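Maternal effect protein oskar (Drosophila melanogaster, PDB 5A4A) induces the germ line in the fly embryo and, through its SGNH hydrolase-like OSK domain, binds RNA. Local coordinates at residues T62-R67 against E100-L105; I90-P95 against S183-L188; K153-H158 against L199-T204; C172-P177 against I193-V198. All blocks are in the same frame, centred on the assembly; numbering follows the deposited sequence.

In the fold
All four contacts belong to one SGNH hydrolase-like OSK domain, whose central sheet has helices packed against it. Contacts 1 and 2, with centres about 15 Å apart, touch through Thr62 and Arg92; helices 87-91 and 96-112, which follow each other in the chain, carry one segment of each. Contacts 3 and 4, also about 15 Å apart, share helix 192-204. Contact 2 crosses the other three along the chain and, by joining 90-95 to 183-188, ties the late part of the domain to an earlier one. The centres of contacts 2 and 4 are about 18 Å apart, and 183-188 touches 172-177 (Leu188 on Gln174 and Ser176). Contacts 1 and 4 lie on opposite sides of the chain's centre.

Contact 1: residues T62-R67 against E100-L105; sequences TINGAR and EHDFRL. With SO4 (sulfate ion), chain G.
Ile63 lays its CG2 methyl on the backbone of helix 96-112, 3.5 Å from Asp102 C, while its CD1 reaches the CB of Phe103 at 4.1 Å. A branched, apolar residue suits this buried place, since its CG2 arm meets Asp102 and its CD1 arm Phe103. The Asn64 and Asp102 side chains cross at about a right angle, with the amide and carboxylate planes 42° apart. They are not directly bonded. One water accepts from the backbone N of Asn64 and donates to Asp102 OD2; a second accepts from Asn64 ND2 and donates to Asp102 OD1 and to a sulfate, probably from the crystallisation liquor.

Arg67 bends at its third torsion (chi3 67°), which turns NE toward Leu105 CB (3.7 Å). One face of its guanidinium lies on Leu105, with CB 3.6 Å above the plane, over the centre. At the edge NH1 and NH2 grip the sulfate by two nearly straight bonds of 2.8 Å, to O3 and O2. NH1 also donates to Asn64 OD1 (3.0 Å), from above the carbonyl plane, and forms a long salt bridge with Asp102 OD1. His101 NE2 adds a weak bond to the sulfate.

Farther out, Thr62 OG1 caps helix 63-71 by accepting from Gly65 N, and Asp89 accepts from Ile63 N. Helices 63-71 and 96-112 run side by side, 22° apart over these short segments, within the SGNH hydrolase-like alpha/beta fold of the OSK domain.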
loop_
_atom_site.group_PDB
_atom_site.type_symbol
_atom_site.label_atom_id
_atom_site.label_comp_id
_atom_site.label_asym_id
_atom_site.label_seq_id
_atom_site.Cartn_x
_atom_site.Cartn_y
_atom_site.Cartn_z
ATOM N N THR A 62 -3.649 -1.086 -7.595
ATOM C CA THR A 62 -4.662 -0.110 -7.235
ATOM C C THR A 62 -5.585 -0.727 -6.187
ATOM O O THR A 62 -5.449 -1.905 -5.832
ATOM C CB THR A 62 -5.518 0.267 -8.446
ATOM O OG1 THR A 62 -6.116 -0.926 -8.963
ATOM C CG2 THR A 62 -4.655 0.922 -9.547
ATOM N N ILE A 63 -6.545 0.062 -5.721
ATOM C CA ILE A 63 -7.543 -0.446 -4.793
ATOM C C ILE A 63 -8.306 -1.601 -5.446
ATOM O O ILE A 63 -8.472 -2.654 -4.835
ATOM C CB ILE A 63 -8.506 0.662 -4.341
ATOM C CG1 ILE A 63 -7.765 1.692 -3.486
ATOM C CG2 ILE A 63 -9.656 0.081 -3.535
ATOM C CD1 ILE A 63 -8.481 3.039 -3.398
ATOM N N ASN A 64 -8.741 -1.417 -6.690
ATOM C CA ASN A 64 -9.380 -2.506 -7.436
ATOM C C ASN A 64 -8.445 -3.690 -7.668
ATOM O O ASN A 64 -8.866 -4.847 -7.601
ATOM C CB ASN A 64 -9.967 -2.001 -8.758
ATOM C CG ASN A 64 -11.290 -1.294 -8.562
ATOM O OD1 ASN A 64 -11.802 -1.227 -7.446
ATOM N ND2 ASN A 64 -11.849 -0.755 -9.645
ATOM N N GLY A 65 -7.171 -3.402 -7.925
ATOM C CA GLY A 65 -6.175 -4.455 -8.023
ATOM C C GLY A 65 -6.098 -5.275 -6.745
ATOM O O GLY A 65 -5.953 -6.500 -6.793
ATOM N N ALA A 66 -6.191 -4.595 -5.602
ATOM C CA ALA A 66 -6.128 -5.260 -4.306
ATOM C C ALA A 66 -7.368 -6.129 -4.106
ATOM O O ALA A 66 -7.280 -7.256 -3.614
ATOM C CB ALA A 66 -5.988 -4.234 -3.175
ATOM N N ARG A 67 -8.520 -5.602 -4.507
ATOM C CA ARG A 67 -9.777 -6.346 -4.445
ATOM C C ARG A 67 -9.648 -7.652 -5.230
ATOM O O ARG A 67 -10.047 -8.720 -4.747
ATOM C CB ARG A 67 -10.926 -5.492 -5.000
ATOM C CG ARG A 67 -11.386 -4.357 -4.076
ATOM C CD ARG A 67 -12.393 -3.426 -4.763
ATOM N NE ARG A 67 -13.675 -4.078 -5.044
ATOM C CZ ARG A 67 -14.579 -3.614 -5.904
ATOM N NH1 ARG A 67 -14.348 -2.491 -6.572
ATOM N NH2 ARG A 67 -15.719 -4.267 -6.091
ATOM N N GLU A 100 -12.841 6.459 -3.442
ATOM C CA GLU A 100 -13.553 6.225 -2.191
ATOM C C GLU A 100 -14.548 5.073 -2.338
ATOM O O GLU A 100 -14.658 4.214 -1.461
ATOM C CB GLU A 100 -14.231 7.517 -1.726
ATOM C CG GLU A 100 -13.205 8.551 -1.282
ATOM C CD GLU A 100 -13.790 9.918 -1.003
ATOM O OE1 GLU A 100 -14.971 10.141 -1.330
ATOM O OE2 GLU A 100 -13.054 10.770 -0.458
ATOM N N HIS A 101 -15.264 5.059 -3.456
ATOM C CA HIS A 101 -16.175 3.955 -3.770
ATOM C C HIS A 101 -15.453 2.599 -3.764
ATOM O O HIS A 101 -15.926 1.628 -3.165
ATOM C CB HIS A 101 -16.832 4.201 -5.127
ATOM C CG HIS A 101 -17.613 3.035 -5.643
ATOM N ND1 HIS A 101 -18.865 2.706 -5.165
ATOM C CD2 HIS A 101 -17.322 2.114 -6.591
ATOM C CE1 HIS A 101 -19.310 1.638 -5.800
ATOM N NE2 HIS A 101 -18.393 1.260 -6.672
ATOM N N ASP A 102 -14.311 2.534 -4.443
ATOM C CA ASP A 102 -13.529 1.299 -4.513
ATOM C C ASP A 102 -13.007 0.883 -3.141
ATOM O O ASP A 102 -13.037 -0.296 -2.783
ATOM C CB ASP A 102 -12.345 1.464 -5.481
ATOM C CG ASP A 102 -12.781 1.630 -6.925
ATOM O OD1 ASP A 102 -13.973 1.405 -7.227
ATOM O OD2 ASP A 102 -11.923 1.980 -7.769
ATOM N N PHE A 103 -12.529 1.854 -2.369
ATOM C CA PHE A 103 -11.999 1.568 -1.044
ATOM C C PHE A 103 -13.099 1.022 -0.115
ATOM O O PHE A 103 -12.877 0.074 0.638
ATOM C CB PHE A 103 -11.329 2.810 -0.446
ATOM C CG PHE A 103 -10.593 2.533 0.837
ATOM C CD1 PHE A 103 -9.319 2.000 0.807
ATOM C CD2 PHE A 103 -11.187 2.788 2.067
ATOM C CE1 PHE A 103 -8.635 1.730 1.972
ATOM C CE2 PHE A 103 -10.508 2.520 3.245
ATOM C CZ PHE A 103 -9.234 1.988 3.198
ATOM N N ARG A 104 -14.294 1.600 -0.191
ATOM C CA ARG A 104 -15.414 1.116 0.614
ATOM C C ARG A 104 -15.714 -0.346 0.267
ATOM O O ARG A 104 -15.959 -1.169 1.148
ATOM C CB ARG A 104 -16.637 2.016 0.405
ATOM C CG ARG A 104 -17.913 1.542 1.050
ATOM C CD ARG A 104 -19.042 2.528 0.764
ATOM N NE ARG A 104 -18.993 3.700 1.636
ATOM C CZ ARG A 104 -18.574 4.911 1.273
ATOM N NH1 ARG A 104 -18.150 5.139 0.034
ATOM N NH2 ARG A 104 -18.582 5.899 2.158
ATOM N N LEU A 105 -15.635 -0.678 -1.019
ATOM C CA LEU A 105 -15.846 -2.056 -1.458
ATOM C C LEU A 105 -14.708 -3.007 -1.062
ATOM O O LEU A 105 -14.958 -4.185 -0.806
ATOM C CB LEU A 105 -16.099 -2.116 -2.967
ATOM C CG LEU A 105 -17.417 -1.480 -3.415
ATOM C CD1 LEU A 105 -17.524 -1.509 -4.933
ATOM C CD2 LEU A 105 -18.611 -2.170 -2.767
HETATM S S SO4 G . -17.451 -2.335 -8.814
HETATM O O1 SO4 G . -17.255 -2.840 -10.173
HETATM O O2 SO4 G . -17.643 -3.473 -7.915
HETATM O O3 SO4 G . -16.271 -1.565 -8.418
HETATM O O4 SO4 G . -18.623 -1.465 -8.752
HETATM O O HOH W 1 -9.123 1.179 -7.963
HETATM O O HOH W 2 -14.757 0.526 -9.703
#

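Contact 2: residues I90-P95 against S183-L188; sequences IMRGKP and SKEPYL. With SO4 (sulfate ion), chain D.
Met91 lays both CE and SD over one face of the Tyr187 ring. Its CE sits 3.8 Å from the ring centroid, a CH-pi contact, and SD is 4.1 Å from the same centroid, a Met-aromatic contact. The bend at chi3 (72°) turns CE away from an extended course, and CE also meets Glu185 CB and, at 3.4 Å, Pro186 O. A flexible thioether suits a place bounded by ring, carbonyl and aliphatic carbon.

Glu185 is bent at chi2, with CG 3.5 Å from Met91 O. An alanine here would probably open a gap beside Met91 O and leave Lys184 NZ without its weak salt bridge to OE2.

The extended Arg92 chain brings NE within 2.7 Å of O3 of a sulfate, probably from the crystallisation liquor; Lys184 donates to other oxygens of it through N and NZ. Gly93, with positive phi, closes helix 87-91 in a Schellman motif. Ile90 of that helix packs on helices 96-112 and 132-148, while Tyr187 meets Phe32 of helix 31-40.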
loop_
_atom_site.group_PDB
_atom_site.type_symbol
_atom_site.label_atom_id
_atom_site.label_comp_id
_atom_site.label_asym_id
_atom_site.label_seq_id
_atom_site.Cartn_x
_atom_site.Cartn_y
_atom_site.Cartn_z
ATOM N N ILE A 90 -4.349 7.380 -7.188
ATOM C CA ILE A 90 -4.172 8.826 -7.203
ATOM C C ILE A 90 -3.203 9.232 -8.308
ATOM O O ILE A 90 -3.483 10.160 -9.058
ATOM C CB ILE A 90 -3.725 9.358 -5.831
ATOM C CG1 ILE A 90 -4.907 9.249 -4.860
ATOM C CG2 ILE A 90 -3.244 10.807 -5.941
ATOM C CD1 ILE A 90 -4.643 9.761 -3.469
ATOM N N MET A 91 -2.087 8.522 -8.426
ATOM C CA MET A 91 -1.125 8.807 -9.500
ATOM C C MET A 91 -1.698 8.614 -10.912
ATOM O O MET A 91 -1.300 9.321 -11.842
ATOM C CB MET A 91 0.159 7.988 -9.319
ATOM C CG MET A 91 0.857 8.268 -8.004
ATOM S SD MET A 91 2.209 7.142 -7.621
ATOM C CE MET A 91 3.399 7.731 -8.821
ATOM N N ARG A 92 -2.617 7.659 -11.073
ATOM C CA ARG A 92 -3.239 7.405 -12.376
ATOM C C ARG A 92 -4.357 8.397 -12.661
ATOM O O ARG A 92 -4.951 8.380 -13.740
ATOM C CB ARG A 92 -3.802 5.979 -12.467
ATOM C CG ARG A 92 -2.747 4.900 -12.575
ATOM C CD ARG A 92 -3.355 3.501 -12.714
ATOM N NE ARG A 92 -2.304 2.487 -12.699
ATOM C CZ ARG A 92 -2.504 1.173 -12.715
ATOM N NH1 ARG A 92 -3.738 0.674 -12.751
ATOM N NH2 ARG A 92 -1.460 0.356 -12.698
ATOM N N GLY A 93 -4.659 9.236 -11.677
ATOM C CA GLY A 93 -5.658 10.275 -11.842
ATOM C C GLY A 93 -7.089 9.771 -11.771
ATOM O O GLY A 93 -7.985 10.368 -12.362
ATOM N N LYS A 94 -7.316 8.673 -11.056
ATOM C CA LYS A 94 -8.684 8.205 -10.854
ATOM C C LYS A 94 -9.463 9.260 -10.073
ATOM O O LYS A 94 -8.906 9.926 -9.197
ATOM C CB LYS A 94 -8.727 6.847 -10.136
ATOM C CG LYS A 94 -8.221 5.673 -10.982
ATOM C CD LYS A 94 -8.831 4.351 -10.512
ATOM C CE LYS A 94 -8.077 3.147 -11.067
ATOM N NZ LYS A 94 -8.697 1.857 -10.637
ATOM N N PRO A 95 -10.746 9.446 -10.416
ATOM C CA PRO A 95 -11.562 10.417 -9.685
ATOM C C PRO A 95 -11.646 10.029 -8.214
ATOM O O PRO A 95 -11.761 8.847 -7.893
ATOM C CB PRO A 95 -12.941 10.286 -10.341
ATOM C CG PRO A 95 -12.676 9.691 -11.684
ATOM C CD PRO A 95 -11.484 8.808 -11.519
ATOM N N SER A 183 3.551 0.610 -13.378
ATOM C CA SER A 183 2.971 1.926 -13.648
ATOM C C SER A 183 3.936 2.834 -14.414
ATOM O O SER A 183 5.146 2.729 -14.260
ATOM C CB SER A 183 2.554 2.596 -12.331
ATOM O OG SER A 183 2.117 3.928 -12.541
ATOM N N LYS A 184 3.397 3.743 -15.225
ATOM C CA LYS A 184 4.233 4.649 -16.009
ATOM C C LYS A 184 4.584 5.948 -15.275
ATOM O O LYS A 184 5.443 6.693 -15.732
ATOM C CB LYS A 184 3.563 4.982 -17.346
ATOM C CG LYS A 184 2.321 5.848 -17.212
ATOM C CD LYS A 184 1.740 6.185 -18.577
ATOM C CE LYS A 184 0.544 7.109 -18.452
ATOM N NZ LYS A 184 -0.608 6.436 -17.802
ATOM N N GLU A 185 3.926 6.226 -14.148
ATOM C CA GLU A 185 4.248 7.433 -13.389
ATOM C C GLU A 185 5.534 7.225 -12.602
ATOM O O GLU A 185 5.788 6.134 -12.100
ATOM C CB GLU A 185 3.123 7.792 -12.396
ATOM C CG GLU A 185 1.931 8.478 -13.017
ATOM C CD GLU A 185 1.051 7.537 -13.803
ATOM O OE1 GLU A 185 0.844 6.396 -13.349
ATOM O OE2 GLU A 185 0.571 7.943 -14.880
ATOM N N PRO A 186 6.329 8.286 -12.456
ATOM C CA PRO A 186 7.595 8.183 -11.725
ATOM C C PRO A 186 7.366 8.191 -10.220
ATOM O O PRO A 186 6.473 8.889 -9.719
ATOM C CB PRO A 186 8.349 9.439 -12.147
ATOM C CG PRO A 186 7.254 10.428 -12.489
ATOM C CD PRO A 186 6.142 9.609 -13.078
ATOM N N TYR A 187 8.180 7.419 -9.509
ATOM C CA TYR A 187 8.040 7.266 -8.063
ATOM C C TYR A 187 9.250 7.875 -7.381
ATOM O O TYR A 187 10.374 7.657 -7.819
ATOM C CB TYR A 187 7.984 5.776 -7.709
ATOM C CG TYR A 187 6.624 5.154 -7.879
ATOM C CD1 TYR A 187 5.998 5.116 -9.117
ATOM C CD2 TYR A 187 5.952 4.621 -6.784
ATOM C CE1 TYR A 187 4.740 4.553 -9.262
ATOM C CE2 TYR A 187 4.696 4.055 -6.919
ATOM C CZ TYR A 187 4.094 4.027 -8.150
ATOM O OH TYR A 187 2.844 3.456 -8.270
ATOM N N LEU A 188 9.020 8.649 -6.319
ATOM C CA LEU A 188 10.117 9.133 -5.482
ATOM C C LEU A 188 10.085 8.331 -4.182
ATOM O O LEU A 188 9.186 8.512 -3.344
ATOM C CB LEU A 188 9.973 10.633 -5.175
ATOM C CG LEU A 188 11.240 11.274 -4.581
ATOM C CD1 LEU A 188 12.359 11.252 -5.632
ATOM C CD2 LEU A 188 10.990 12.687 -4.083
HETATM S S SO4 D . -0.346 3.618 -15.206
HETATM O O1 SO4 D . -0.601 5.055 -15.290
HETATM O O2 SO4 D . 0.706 3.227 -16.148
HETATM O O3 SO4 D . 0.031 3.274 -13.834
HETATM O O4 SO4 D . -1.569 2.895 -15.545
#

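Contact 3: residues K153-H158 against L199-T204; sequences KVIDIH and LQVIET
Ile155 and Val201 slide past each other in opposite directions, Ile155 CG2 coming to 3.8 Å from Val201 CG1. Together with Ile157 and Ile202 they make up the close-packed part of the contact, where the end of strand 154-155 and the turn after it lie against helix 192-204. Ile157 crosses both helix residues obliquely: its CG2 reaches Ile202 CG1 at 3.8 Å and Val201 CG1 at 4.2 Å. Its CG1 stands between the backbone N and the carbonyl carbon (chi1 62°), which leaves CG2 anti to the carbonyl carbon. Val201 CG1 thus meets methyls of two isoleucines and also lies 3.5 Å from Asp156 O. Beta-branched residues suit such a place, because a methyl close to the backbone can make the contact. Ile155 CD1 approaches Ile202 CG2 more loosely, at 4.2 Å.

The solvent side is formed by partly exposed Val201 and exposed Asp156. Asp156 begins its side chain away from the helix; its OD2 is bonded to Ser159 and its OD1 to Asn121.

Ile155 and Ile202 also both touch Thr120 of the neighbouring strand 116-120. Helix and sheet edge therefore adhere here through shape and burial of methyl groups, while the carboxylate of Asp156 finds its partners outside the contact.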
loop_
_atom_site.group_PDB
_atom_site.type_symbol
_atom_site.label_atom_id
_atom_site.label_comp_id
_atom_site.label_asym_id
_atom_site.label_seq_id
_atom_site.Cartn_x
_atom_site.Cartn_y
_atom_site.Cartn_z
ATOM N N LYS A 153 -8.324 -0.326 13.038
ATOM C CA LYS A 153 -7.087 0.371 13.350
ATOM C C LYS A 153 -6.611 1.181 12.138
ATOM O O LYS A 153 -6.446 0.639 11.036
ATOM C CB LYS A 153 -6.022 -0.623 13.800
ATOM C CG LYS A 153 -4.708 0.018 14.206
ATOM C CD LYS A 153 -4.847 0.808 15.508
ATOM C CE LYS A 153 -3.467 1.290 15.959
ATOM N NZ LYS A 153 -3.530 1.962 17.293
ATOM N N VAL A 154 -6.401 2.478 12.350
ATOM C CA VAL A 154 -5.912 3.364 11.302
ATOM C C VAL A 154 -4.625 4.040 11.751
ATOM O O VAL A 154 -4.592 4.725 12.767
ATOM C CB VAL A 154 -6.954 4.436 10.933
ATOM C CG1 VAL A 154 -6.353 5.417 9.926
ATOM C CG2 VAL A 154 -8.219 3.773 10.379
ATOM N N ILE A 155 -3.560 3.831 10.981
ATOM C CA ILE A 155 -2.246 4.348 11.325
ATOM C C ILE A 155 -1.868 5.510 10.419
ATOM O O ILE A 155 -1.807 5.364 9.196
ATOM C CB ILE A 155 -1.197 3.227 11.202
ATOM C CG1 ILE A 155 -1.598 2.065 12.117
ATOM C CG2 ILE A 155 0.209 3.744 11.512
ATOM C CD1 ILE A 155 -0.747 0.817 11.944
ATOM N N ASP A 156 -1.598 6.661 11.026
ATOM C CA ASP A 156 -1.213 7.846 10.269
ATOM C C ASP A 156 0.298 7.840 10.011
ATOM O O ASP A 156 1.091 8.221 10.880
ATOM C CB ASP A 156 -1.676 9.105 11.023
ATOM C CG ASP A 156 -1.065 10.399 10.480
ATOM O OD1 ASP A 156 -0.630 10.455 9.309
ATOM O OD2 ASP A 156 -1.027 11.378 11.249
ATOM N N ILE A 157 0.697 7.397 8.819
ATOM C CA ILE A 157 2.104 7.488 8.418
ATOM C C ILE A 157 2.421 8.787 7.679
ATOM O O ILE A 157 3.593 9.146 7.515
ATOM C CB ILE A 157 2.571 6.285 7.537
ATOM C CG1 ILE A 157 1.792 6.223 6.219
ATOM C CG2 ILE A 157 2.453 4.969 8.310
ATOM C CD1 ILE A 157 2.456 5.312 5.151
ATOM N N HIS A 158 1.380 9.461 7.196
ATOM C CA HIS A 158 1.540 10.714 6.460
ATOM C C HIS A 158 2.295 11.764 7.285
ATOM O O HIS A 158 3.216 12.406 6.793
ATOM C CB HIS A 158 0.171 11.263 6.033
ATOM C CG HIS A 158 0.254 12.458 5.135
ATOM N ND1 HIS A 158 0.244 13.755 5.614
ATOM C CD2 HIS A 158 0.343 12.560 3.786
ATOM C CE1 HIS A 158 0.333 14.595 4.603
ATOM N NE2 HIS A 158 0.393 13.899 3.480
ATOM N N LEU A 199 8.301 2.745 9.139
ATOM C CA LEU A 199 8.303 1.442 9.792
ATOM C C LEU A 199 8.073 1.591 11.297
ATOM O O LEU A 199 7.278 0.863 11.887
ATOM C CB LEU A 199 9.612 0.691 9.499
ATOM C CG LEU A 199 9.733 -0.706 10.120
ATOM C CD1 LEU A 199 8.622 -1.624 9.627
ATOM C CD2 LEU A 199 11.117 -1.328 9.842
ATOM N N GLN A 200 8.745 2.555 11.915
ATOM C CA GLN A 200 8.577 2.770 13.348
ATOM C C GLN A 200 7.198 3.300 13.729
ATOM O O GLN A 200 6.663 2.936 14.772
ATOM C CB GLN A 200 9.695 3.651 13.896
ATOM C CG GLN A 200 11.063 2.970 13.778
ATOM C CD GLN A 200 11.103 1.625 14.495
ATOM O OE1 GLN A 200 10.611 1.497 15.617
ATOM N NE2 GLN A 200 11.684 0.621 13.848
ATOM N N VAL A 201 6.602 4.140 12.892
ATOM C CA VAL A 201 5.235 4.585 13.172
ATOM C C VAL A 201 4.268 3.400 13.158
ATOM O O VAL A 201 3.387 3.296 14.013
ATOM C CB VAL A 201 4.751 5.660 12.169
ATOM C CG1 VAL A 201 3.245 5.892 12.309
ATOM C CG2 VAL A 201 5.501 6.965 12.387
ATOM N N ILE A 202 4.434 2.511 12.183
ATOM C CA ILE A 202 3.559 1.343 12.058
ATOM C C ILE A 202 3.746 0.405 13.245
ATOM O O ILE A 202 2.769 -0.015 13.876
ATOM C CB ILE A 202 3.804 0.581 10.734
ATOM C CG1 ILE A 202 3.439 1.467 9.536
ATOM C CG2 ILE A 202 2.999 -0.733 10.710
ATOM C CD1 ILE A 202 3.879 0.880 8.164
ATOM N N GLU A 203 4.998 0.101 13.578
ATOM C CA GLU A 203 5.258 -0.838 14.672
ATOM C C GLU A 203 4.763 -0.305 16.008
ATOM O O GLU A 203 4.125 -1.023 16.780
ATOM C CB GLU A 203 6.752 -1.170 14.780
ATOM C CG GLU A 203 7.305 -1.985 13.614
ATOM C CD GLU A 203 8.622 -2.654 13.964
ATOM O OE1 GLU A 203 9.020 -2.582 15.141
ATOM O OE2 GLU A 203 9.259 -3.254 13.078
ATOM N N THR A 204 5.062 0.957 16.290
ATOM C CA THR A 204 4.734 1.513 17.597
ATOM C C THR A 204 3.220 1.664 17.765
ATOM O O THR A 204 2.712 1.663 18.884
ATOM C CB THR A 204 5.448 2.848 17.840
ATOM O OG1 THR A 204 5.088 3.783 16.817
ATOM C CG2 THR A 204 6.953 2.639 17.810
#

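Contact 4: residues C172-P177 against I193-V198. With SO4 (sulfate ion), chain C; SO4 (sulfate ion), chain B.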
loop_
_atom_site.group_PDB
_atom_site.type_symbol
_atom_site.label_atom_id
_atom_site.label_comp_id
_atom_site.label_asym_id
_atom_site.label_seq_id
_atom_site.Cartn_x
_atom_site.Cartn_y
_atom_site.Cartn_z
ATOM N N CYS A 172 13.721 12.858 3.873
ATOM C CA CYS A 172 13.230 11.487 4.037
ATOM C C CYS A 172 13.001 10.795 2.694
ATOM O O CYS A 172 12.483 9.673 2.649
ATOM C CB CYS A 172 11.922 11.489 4.817
ATOM S SG CYS A 172 12.101 11.974 6.547
ATOM N N PHE A 173 13.362 11.467 1.606
ATOM C CA PHE A 173 13.159 10.916 0.272
ATOM C C PHE A 173 14.472 10.860 -0.474
ATOM O O PHE A 173 15.407 11.601 -0.166
ATOM C CB PHE A 173 12.150 11.754 -0.521
ATOM C CG PHE A 173 10.739 11.601 -0.046
ATOM C CD1 PHE A 173 10.311 12.227 1.119
ATOM C CD2 PHE A 173 9.842 10.821 -0.760
ATOM C CE1 PHE A 173 9.010 12.071 1.569
ATOM C CE2 PHE A 173 8.551 10.662 -0.334
ATOM C CZ PHE A 173 8.121 11.293 0.840
ATOM N N GLN A 174 14.523 9.975 -1.460
ATOM C CA GLN A 174 15.662 9.877 -2.368
ATOM C C GLN A 174 15.740 11.119 -3.253
ATOM O O GLN A 174 14.788 11.895 -3.320
ATOM C CB GLN A 174 15.544 8.592 -3.191
ATOM C CG GLN A 174 15.756 7.341 -2.329
ATOM C CD GLN A 174 15.643 6.041 -3.097
ATOM O OE1 GLN A 174 15.102 5.997 -4.204
ATOM N NE2 GLN A 174 16.140 4.964 -2.498
ATOM N N ALA A 175 16.873 11.305 -3.926
ATOM C CA ALA A 175 17.125 12.520 -4.704
ATOM C C ALA A 175 16.389 12.550 -6.040
ATOM O O ALA A 175 15.952 13.614 -6.487
ATOM C CB ALA A 175 18.625 12.707 -4.929
ATOM N N SER A 176 16.243 11.382 -6.663
ATOM C CA SER A 176 15.684 11.291 -8.007
ATOM C C SER A 176 14.595 10.236 -8.103
ATOM O O SER A 176 14.645 9.228 -7.409
ATOM C CB SER A 176 16.785 10.948 -9.023
ATOM O OG SER A 176 17.883 11.838 -8.928
ATOM N N PRO A 177 13.609 10.463 -8.980
ATOM C CA PRO A 177 12.544 9.476 -9.154
ATOM C C PRO A 177 13.018 8.254 -9.925
ATOM O O PRO A 177 14.076 8.274 -10.573
ATOM C CB PRO A 177 11.490 10.229 -9.974
ATOM C CG PRO A 177 11.929 11.676 -9.971
ATOM C CD PRO A 177 13.403 11.642 -9.835
ATOM N N ILE A 193 16.260 7.043 6.028
ATOM C CA ILE A 193 15.622 7.759 7.135
ATOM C C ILE A 193 14.092 7.682 7.027
ATOM O O ILE A 193 13.393 7.410 8.013
ATOM C CB ILE A 193 16.079 9.230 7.161
ATOM C CG1 ILE A 193 17.594 9.311 7.361
ATOM C CG2 ILE A 193 15.335 10.010 8.231
ATOM C CD1 ILE A 193 18.183 10.683 7.049
ATOM N N GLY A 194 13.583 7.926 5.824
ATOM C CA GLY A 194 12.156 7.864 5.563
ATOM C C GLY A 194 11.563 6.497 5.823
ATOM O O GLY A 194 10.527 6.385 6.488
ATOM N N ARG A 195 12.213 5.457 5.312
ATOM C CA ARG A 195 11.737 4.094 5.542
ATOM C C ARG A 195 11.696 3.753 7.018
ATOM O O ARG A 195 10.758 3.139 7.495
ATOM C CB ARG A 195 12.626 3.091 4.804
ATOM C CG ARG A 195 12.547 3.178 3.302
ATOM C CD ARG A 195 13.267 2.011 2.633
ATOM N NE ARG A 195 14.699 1.919 2.935
ATOM C CZ ARG A 195 15.656 2.539 2.248
ATOM N NH1 ARG A 195 15.339 3.359 1.267
ATOM N NH2 ARG A 195 16.933 2.365 2.561
ATOM N N GLN A 196 12.726 4.141 7.751
ATOM C CA GLN A 196 12.734 3.817 9.171
ATOM C C GLN A 196 11.662 4.586 9.937
ATOM O O GLN A 196 11.044 4.028 10.829
ATOM C CB GLN A 196 14.120 3.978 9.813
ATOM C CG GLN A 196 14.301 3.110 11.073
ATOM C CD GLN A 196 14.044 1.612 10.832
ATOM O OE1 GLN A 196 13.386 0.948 11.636
ATOM N NE2 GLN A 196 14.583 1.075 9.731
ATOM N N ARG A 197 11.413 5.843 9.570
ATOM C CA ARG A 197 10.332 6.605 10.217
ATOM C C ARG A 197 8.967 5.945 10.018
ATOM O O ARG A 197 8.191 5.832 10.968
ATOM C CB ARG A 197 10.300 8.063 9.746
ATOM C CG ARG A 197 11.411 8.927 10.349
ATOM C CD ARG A 197 11.483 10.307 9.687
ATOM N NE ARG A 197 10.400 11.195 10.094
ATOM C CZ ARG A 197 10.437 11.957 11.182
ATOM N NH1 ARG A 197 11.490 11.923 11.982
ATOM N NH2 ARG A 197 9.414 12.738 11.487
ATOM N N VAL A 198 8.685 5.515 8.790
ATOM C CA VAL A 198 7.393 4.885 8.472
ATOM C C VAL A 198 7.256 3.559 9.208
ATOM O O VAL A 198 6.232 3.291 9.833
ATOM C CB VAL A 198 7.219 4.652 6.962
ATOM C CG1 VAL A 198 6.025 3.727 6.682
ATOM C CG2 VAL A 198 7.067 5.987 6.233
HETATM S S SO4 C . 19.086 8.609 -4.962
HETATM O O1 SO4 C . 20.416 8.860 -5.502
HETATM O O2 SO4 C . 18.917 7.171 -4.717
HETATM O O3 SO4 C . 18.963 9.333 -3.693
HETATM O O4 SO4 C . 18.075 9.043 -5.926
HETATM S S SO4 B . 18.732 5.096 0.519
HETATM O O1 SO4 B . 19.652 5.491 -0.540
HETATM O O2 SO4 B . 18.953 3.706 0.888
HETATM O O3 SO4 B . 18.957 5.929 1.700
HETATM O O4 SO4 B . 17.374 5.251 0.016
#
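Backbone packing comes first: Cys172 O lies 3.4 Å from Gly194 CA in a CA-H...O contact, angle 148° at the hydrogen. A side chain on Gly194 would run into that carbonyl, which is why glycine suits this point.

The apolar and sulfur contacts belong to Cys172, whose SG touches Arg197 CD at 3.6 Å and Ile193 CG2 at 4.1 Å. Arg197 sends its NE to Cys160 O.

Gln174 and Arg195 meet through a shared sulfate, probably from the crystallisation liquor. Gln174, extended beyond CG, gives NE2 to sulfate O4 at 2.8 Å in an almost straight bond, and weakly to Tyr35 OH. The same O4 accepts from Arg195 NH1, while Arg195 NH2 donates to O2 (2.9 Å). An alanine in place of Gln174 would probably leave that O4 with one fewer donor and the sulfate less firmly held. A second sulfate is bound by Ala175 N and Ser176 N.

Arg195 also pairs with Glu40 and packs on Tyr35, Leu36 and Met39, so this start of helix 192-204 lies between the 172-177 loop and helix 31-40.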